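Local coordinates for farnesyl pyrophosphate synthetase (Staphylococcus aureus, PDB 5H9D), which probably builds heptaprenyl diphosphate, a long-chain isoprenoid, by magnesium-dependent condensation of prenyl diphosphate units, at residues 164-169 against 197-202; 212-217 against 269-274. All blocks are in the same frame, centred on the assembly; numbering follows the deposited sequence.

How the interactions relate
Helix 188-215 takes part in both contacts: interaction 1 uses its middle (197-202) and interaction 2 its C-terminal end and the two residues that follow (212-217). Their centres are 23 Å apart and their nearest atoms about 9 Å apart, so they do not touch. Interaction 1 lies in the helical core, about 8 Å from the chain centre, and interaction 2 near the periphery, about 21 Å from it. D213, immediately before F214, fits the last aspartate of the second aspartate-rich motif of prenyl synthases, which in relatives holds magnesium and diphosphate. Interaction 1 thus pairs helices in the core, and interaction 2 packs helix 261-272 against the chain just past the probable metal-binding end.

Interaction 1: residues 164-169 against 197-202; sequences RINRKT and IGHYIG
The ends of N166 and H199 meet, and the T169 methyl lies near the backbone of G202, in a small helix-to-helix contact within the all-helical isoprenoid synthase fold, where helix 158-183 and helix 188-215 are consecutive members of the bundle. The two segments bury 135 Å² between them. They come nearest at T169 and G202, whose CA atoms are 6.2 Å apart. G202 has no side chain on the side turned toward helix 158-183, which suits the close approach of the backbones. What meets G202 instead is the methyl group of T169, with CG2 4.2 Å from G202 O. With chi1 at -54° the threonine's OG1 lies beside the backbone N, which leaves the CG2 methyl anti to that N. The hydroxyl hydrogen-bonds the side chain of Q206, one turn further along helix 188-215.

At the other end of the contact both side chains extend across the gap between the helices. N166 OD1 arrives at the edge of the H199 imidazole, close to the ring plane, 3.2 Å from NE2 and 3.3 Å from CD2. The amide plane is turned 59° from the ring, so the two groups meet carbonyl to ring edge without stacking. A polar amide and an imidazole fit this partly exposed margin, while T169 and G202 lie buried.

The surrounding helices close in on several sides. I165 leans on M203 and Q206, and T169 also touches F205. R164, from the same turn as N166, forms a salt bridge with D150 of helix 127-150 and bonds the backbone carbonyl of I234. H199 and Y200 also pack against side chains of the bound peptide. Helix 188-215 thus contacts helix 158-183 through this pairing and helix 276-296 through I197 and Y200.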
loop_
_atom_site.group_PDB
_atom_site.type_symbol
_atom_site.label_atom_id
_atom_site.label_comp_id
_atom_site.label_asym_id
_atom_site.label_seq_id
_atom_site.Cartn_x
_atom_site.Cartn_y
_atom_site.Cartn_z
ATOM N N ARG A 164 -8.654 -6.068 12.515
ATOM C CA ARG A 164 -7.284 -6.049 12.013
ATOM C C ARG A 164 -7.143 -6.747 10.674
ATOM O O ARG A 164 -6.305 -6.343 9.866
ATOM C CB ARG A 164 -6.318 -6.690 13.035
ATOM C CG ARG A 164 -4.806 -6.433 12.799
ATOM C CD ARG A 164 -3.938 -6.768 14.048
ATOM N NE ARG A 164 -3.708 -8.210 14.184
ATOM C CZ ARG A 164 -3.836 -8.903 15.319
ATOM N NH1 ARG A 164 -4.186 -8.297 16.450
ATOM N NH2 ARG A 164 -3.653 -10.216 15.318
ATOM N N ILE A 165 -7.923 -7.795 10.416
ATOM C CA ILE A 165 -7.788 -8.454 9.122
ATOM C C ILE A 165 -8.716 -7.801 8.113
ATOM O O ILE A 165 -8.663 -8.064 6.913
ATOM C CB ILE A 165 -8.043 -9.981 9.196
ATOM C CG1 ILE A 165 -9.468 -10.268 9.598
ATOM C CG2 ILE A 165 -7.053 -10.618 10.165
ATOM C CD1 ILE A 165 -9.779 -11.693 9.494
ATOM N N ASN A 166 -9.561 -6.921 8.621
ATOM C CA ASN A 166 -10.460 -6.179 7.771
ATOM C C ASN A 166 -9.663 -5.079 7.047
ATOM O O ASN A 166 -9.749 -4.933 5.821
ATOM C CB ASN A 166 -11.554 -5.542 8.597
ATOM C CG ASN A 166 -12.410 -4.623 7.771
ATOM O OD1 ASN A 166 -13.051 -5.061 6.801
ATOM N ND2 ASN A 166 -12.416 -3.333 8.125
ATOM N N ARG A 167 -8.892 -4.297 7.806
ATOM C CA ARG A 167 -8.077 -3.231 7.222
ATOM C C ARG A 167 -6.921 -3.842 6.420
ATOM O O ARG A 167 -6.666 -3.474 5.264
ATOM C CB ARG A 167 -7.487 -2.337 8.306
ATOM C CG ARG A 167 -8.478 -1.646 9.213
ATOM C CD ARG A 167 -7.770 -1.201 10.495
ATOM N NE ARG A 167 -8.718 -0.994 11.581
ATOM C CZ ARG A 167 -9.430 0.118 11.767
ATOM N NH1 ARG A 167 -9.291 1.161 10.942
ATOM N NH2 ARG A 167 -10.315 0.168 12.764
ATOM N N LYS A 168 -6.223 -4.777 7.050
ATOM C CA LYS A 168 -5.085 -5.456 6.448
ATOM C C LYS A 168 -5.333 -6.210 5.132
ATOM O O LYS A 168 -4.486 -6.153 4.239
ATOM C CB LYS A 168 -4.486 -6.408 7.499
ATOM C CG LYS A 168 -3.531 -7.513 7.021
ATOM C CD LYS A 168 -3.150 -8.403 8.226
ATOM C CE LYS A 168 -2.660 -9.813 7.861
ATOM N NZ LYS A 168 -1.267 -9.896 7.290
ATOM N N THR A 169 -6.477 -6.877 4.975
ATOM C CA THR A 169 -6.708 -7.672 3.768
ATOM C C THR A 169 -8.059 -7.573 3.077
ATOM O O THR A 169 -8.134 -7.463 1.854
ATOM C CB THR A 169 -6.470 -9.164 4.073
ATOM O OG1 THR A 169 -5.170 -9.323 4.636
ATOM C CG2 THR A 169 -6.559 -9.999 2.834
ATOM N N ILE A 197 -20.064 -8.836 -0.899
ATOM C CA ILE A 197 -19.549 -10.144 -1.319
ATOM C C ILE A 197 -18.019 -10.140 -1.194
ATOM O O ILE A 197 -17.413 -11.042 -0.587
ATOM C CB ILE A 197 -19.875 -10.455 -2.785
ATOM C CG1 ILE A 197 -21.378 -10.685 -2.954
ATOM C CG2 ILE A 197 -19.075 -11.675 -3.241
ATOM C CD1 ILE A 197 -21.794 -10.961 -4.351
ATOM N N GLY A 198 -17.413 -9.109 -1.782
ATOM C CA GLY A 198 -15.972 -8.970 -1.730
ATOM C C GLY A 198 -15.429 -8.866 -0.314
ATOM O O GLY A 198 -14.420 -9.479 0.020
ATOM N N HIS A 199 -16.087 -8.078 0.529
ATOM C CA HIS A 199 -15.628 -7.949 1.895
ATOM C C HIS A 199 -15.630 -9.288 2.625
ATOM O O HIS A 199 -14.676 -9.578 3.341
ATOM C CB HIS A 199 -16.469 -6.917 2.646
ATOM C CG HIS A 199 -16.304 -6.969 4.131
ATOM N ND1 HIS A 199 -17.000 -7.851 4.924
ATOM C CD2 HIS A 199 -15.478 -6.299 4.959
ATOM C CE1 HIS A 199 -16.610 -7.724 6.177
ATOM N NE2 HIS A 199 -15.685 -6.787 6.222
ATOM N N TYR A 200 -16.682 -10.097 2.449
ATOM C CA TYR A 200 -16.750 -11.430 3.102
ATOM C C TYR A 200 -15.682 -12.401 2.560
ATOM O O TYR A 200 -15.125 -13.190 3.319
ATOM C CB TYR A 200 -18.138 -12.111 2.947
ATOM C CG TYR A 200 -19.310 -11.407 3.611
ATOM C CD1 TYR A 200 -19.143 -10.695 4.797
ATOM C CD2 TYR A 200 -20.591 -11.489 3.070
ATOM C CE1 TYR A 200 -20.213 -10.090 5.429
ATOM C CE2 TYR A 200 -21.671 -10.894 3.694
ATOM C CZ TYR A 200 -21.476 -10.194 4.881
ATOM O OH TYR A 200 -22.548 -9.631 5.544
ATOM N N ILE A 201 -15.413 -12.356 1.255
ATOM C CA ILE A 201 -14.403 -13.223 0.677
ATOM C C ILE A 201 -13.063 -12.857 1.282
ATOM O O ILE A 201 -12.295 -13.732 1.650
ATOM C CB ILE A 201 -14.350 -13.066 -0.856
ATOM C CG1 ILE A 201 -15.326 -14.065 -1.483
ATOM C CG2 ILE A 201 -12.876 -13.218 -1.385
ATOM C CD1 ILE A 201 -16.156 -13.462 -2.557
ATOM N N GLY A 202 -12.804 -11.551 1.393
ATOM C CA GLY A 202 -11.567 -11.054 1.972
ATOM C C GLY A 202 -11.345 -11.468 3.418
ATOM O O GLY A 202 -10.220 -11.764 3.798
#

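Interaction 2: residues 212-217 against 269-274; sequences LDFTST and QIIRKS
F214 has its ring anti to the carbonyl carbon (chi1 -71°), and I271 carries its CG2 methyl anti to the backbone N; together these settings lay the methyl over one face of the phenyl ring. In this CH-pi contact the methyl sits over the face, displaced from the centroid toward F214 CG: I271 CG2 is 3.9 Å from the ring centroid of F214, 18° off the ring normal, and comes nearest at F214 CG, 3.7 Å away. A beta-branched isoleucine suits the spot because its CG2 methyl, branching directly from CB, can reach the ring. Both side chains also touch I277 of helix 276-296; F214 also touches I238 and I271 touches F248, which extends the apolar packing.

The exposed R272 reaches across to the backbone of F214. A bend at chi3 (79°) brings its guanidinium over the carbonyl of F214, so that this oxygen lies 3.1 Å above the guanidinium plane, off toward the rim. R272 NE is 3.1 Å from F214 O, but the angle is too poor for a hydrogen bond. S216 O is more distant, 4.4 Å from R272 NH2.

The chemistry is therefore mixed. The buried phenylalanine and isoleucine meet through apolar contact, while at the exposed margin the arginine's charge probably attracts the carbonyl dipole at the end of helix 188-215 electrostatically, without directional bonding.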
loop_
_atom_site.group_PDB
_atom_site.type_symbol
_atom_site.label_atom_id
_atom_site.label_comp_id
_atom_site.label_asym_id
_atom_site.label_seq_id
_atom_site.Cartn_x
_atom_site.Cartn_y
_atom_site.Cartn_z
ATOM N N LEU A 212 -3.426 -21.742 7.678
ATOM C CA LEU A 212 -2.366 -22.405 6.926
ATOM C C LEU A 212 -0.957 -22.097 7.402
ATOM O O LEU A 212 0.019 -22.556 6.828
ATOM C CB LEU A 212 -2.464 -22.054 5.449
ATOM C CG LEU A 212 -3.635 -22.534 4.588
ATOM C CD1 LEU A 212 -3.408 -22.048 3.152
ATOM C CD2 LEU A 212 -3.754 -24.030 4.647
ATOM N N ASP A 213 -0.833 -21.310 8.449
ATOM C CA ASP A 213 0.494 -20.983 8.920
ATOM C C ASP A 213 0.916 -22.039 9.937
ATOM O O ASP A 213 2.082 -22.125 10.305
ATOM C CB ASP A 213 0.501 -19.577 9.535
ATOM C CG ASP A 213 1.826 -18.859 9.324
ATOM O OD1 ASP A 213 2.761 -19.067 10.134
ATOM O OD2 ASP A 213 1.932 -18.102 8.325
ATOM N N PHE A 214 -0.045 -22.855 10.364
ATOM C CA PHE A 214 0.205 -23.912 11.338
ATOM C C PHE A 214 0.033 -25.300 10.712
ATOM O O PHE A 214 0.715 -26.255 11.075
ATOM C CB PHE A 214 -0.767 -23.770 12.518
ATOM C CG PHE A 214 -0.484 -22.589 13.407
ATOM C CD1 PHE A 214 0.586 -22.610 14.303
ATOM C CD2 PHE A 214 -1.301 -21.462 13.378
ATOM C CE1 PHE A 214 0.831 -21.532 15.157
ATOM C CE2 PHE A 214 -1.058 -20.389 14.226
ATOM C CZ PHE A 214 0.013 -20.429 15.118
ATOM N N THR A 215 -0.871 -25.391 9.749
ATOM C CA THR A 215 -1.192 -26.651 9.094
ATOM C C THR A 215 -0.443 -27.005 7.787
ATOM O O THR A 215 -0.471 -28.168 7.359
ATOM C CB THR A 215 -2.710 -26.699 8.820
ATOM O OG1 THR A 215 -3.084 -25.603 7.964
ATOM C CG2 THR A 215 -3.481 -26.597 10.127
ATOM N N SER A 216 0.219 -26.020 7.173
ATOM C CA SER A 216 0.934 -26.208 5.904
ATOM C C SER A 216 2.349 -26.803 6.031
ATOM O O SER A 216 2.605 -27.653 6.879
ATOM C CB SER A 216 0.996 -24.861 5.173
ATOM O OG SER A 216 1.222 -24.997 3.776
ATOM N N THR A 217 3.277 -26.352 5.191
ATOM C CA THR A 217 4.634 -26.894 5.225
ATOM C C THR A 217 5.739 -25.856 5.042
ATOM O O THR A 217 5.562 -24.873 4.310
ATOM C CB THR A 217 4.828 -28.001 4.134
ATOM O OG1 THR A 217 4.703 -27.429 2.821
ATOM C CG2 THR A 217 3.798 -29.114 4.312
ATOM N N GLN A 269 3.055 -26.199 18.187
ATOM C CA GLN A 269 2.788 -27.643 18.177
ATOM C C GLN A 269 1.496 -27.972 18.899
ATOM O O GLN A 269 0.903 -29.006 18.653
ATOM C CB GLN A 269 3.929 -28.415 18.848
ATOM C CG GLN A 269 4.455 -29.578 18.019
ATOM C CD GLN A 269 5.082 -29.112 16.709
ATOM O OE1 GLN A 269 6.085 -28.386 16.707
ATOM N NE2 GLN A 269 4.489 -29.522 15.587
ATOM N N ILE A 270 1.076 -27.093 19.804
ATOM C CA ILE A 270 -0.150 -27.294 20.564
ATOM C C ILE A 270 -1.365 -26.898 19.733
ATOM O O ILE A 270 -2.410 -27.539 19.800
ATOM C CB ILE A 270 -0.151 -26.470 21.881
ATOM C CG1 ILE A 270 0.928 -26.991 22.836
ATOM C CG2 ILE A 270 -1.512 -26.554 22.545
ATOM C CD1 ILE A 270 0.746 -28.451 23.267
ATOM N N ILE A 271 -1.224 -25.840 18.944
ATOM C CA ILE A 271 -2.320 -25.370 18.111
ATOM C C ILE A 271 -2.779 -26.431 17.106
ATOM O O ILE A 271 -3.980 -26.569 16.847
ATOM C CB ILE A 271 -1.929 -24.053 17.352
ATOM C CG1 ILE A 271 -2.166 -22.827 18.244
ATOM C CG2 ILE A 271 -2.749 -23.910 16.085
ATOM C CD1 ILE A 271 -3.644 -22.583 18.629
ATOM N N ARG A 272 -1.829 -27.187 16.565
ATOM C CA ARG A 272 -2.134 -28.211 15.568
ATOM C C ARG A 272 -3.020 -29.373 16.011
ATOM O O ARG A 272 -3.993 -29.700 15.322
ATOM C CB ARG A 272 -0.838 -28.751 14.971
ATOM C CG ARG A 272 0.010 -27.639 14.397
ATOM C CD ARG A 272 1.379 -28.119 13.979
ATOM N NE ARG A 272 1.368 -28.801 12.694
ATOM C CZ ARG A 272 2.455 -29.020 11.958
ATOM N NH1 ARG A 272 3.649 -28.615 12.394
ATOM N NH2 ARG A 272 2.344 -29.611 10.769
ATOM N N LYS A 273 -2.707 -30.015 17.133
ATOM C CA LYS A 273 -3.548 -31.126 17.572
ATOM C C LYS A 273 -4.792 -30.574 18.255
ATOM O O LYS A 273 -5.500 -31.287 18.985
ATOM C CB LYS A 273 -2.796 -32.050 18.537
ATOM C CG LYS A 273 -3.552 -33.368 18.849
ATOM C CD LYS A 273 -3.705 -34.252 17.593
ATOM C CE LYS A 273 -4.362 -35.606 17.876
ATOM N NZ LYS A 273 -5.811 -35.518 18.211
ATOM N N SER A 274 -5.059 -29.300 17.994
ATOM C CA SER A 274 -6.182 -28.599 18.588
ATOM C C SER A 274 -7.447 -28.558 17.723
ATOM O O SER A 274 -7.421 -28.840 16.511
ATOM C CB SER A 274 -5.739 -27.171 18.925
ATOM O OG SER A 274 -6.781 -26.414 19.520
#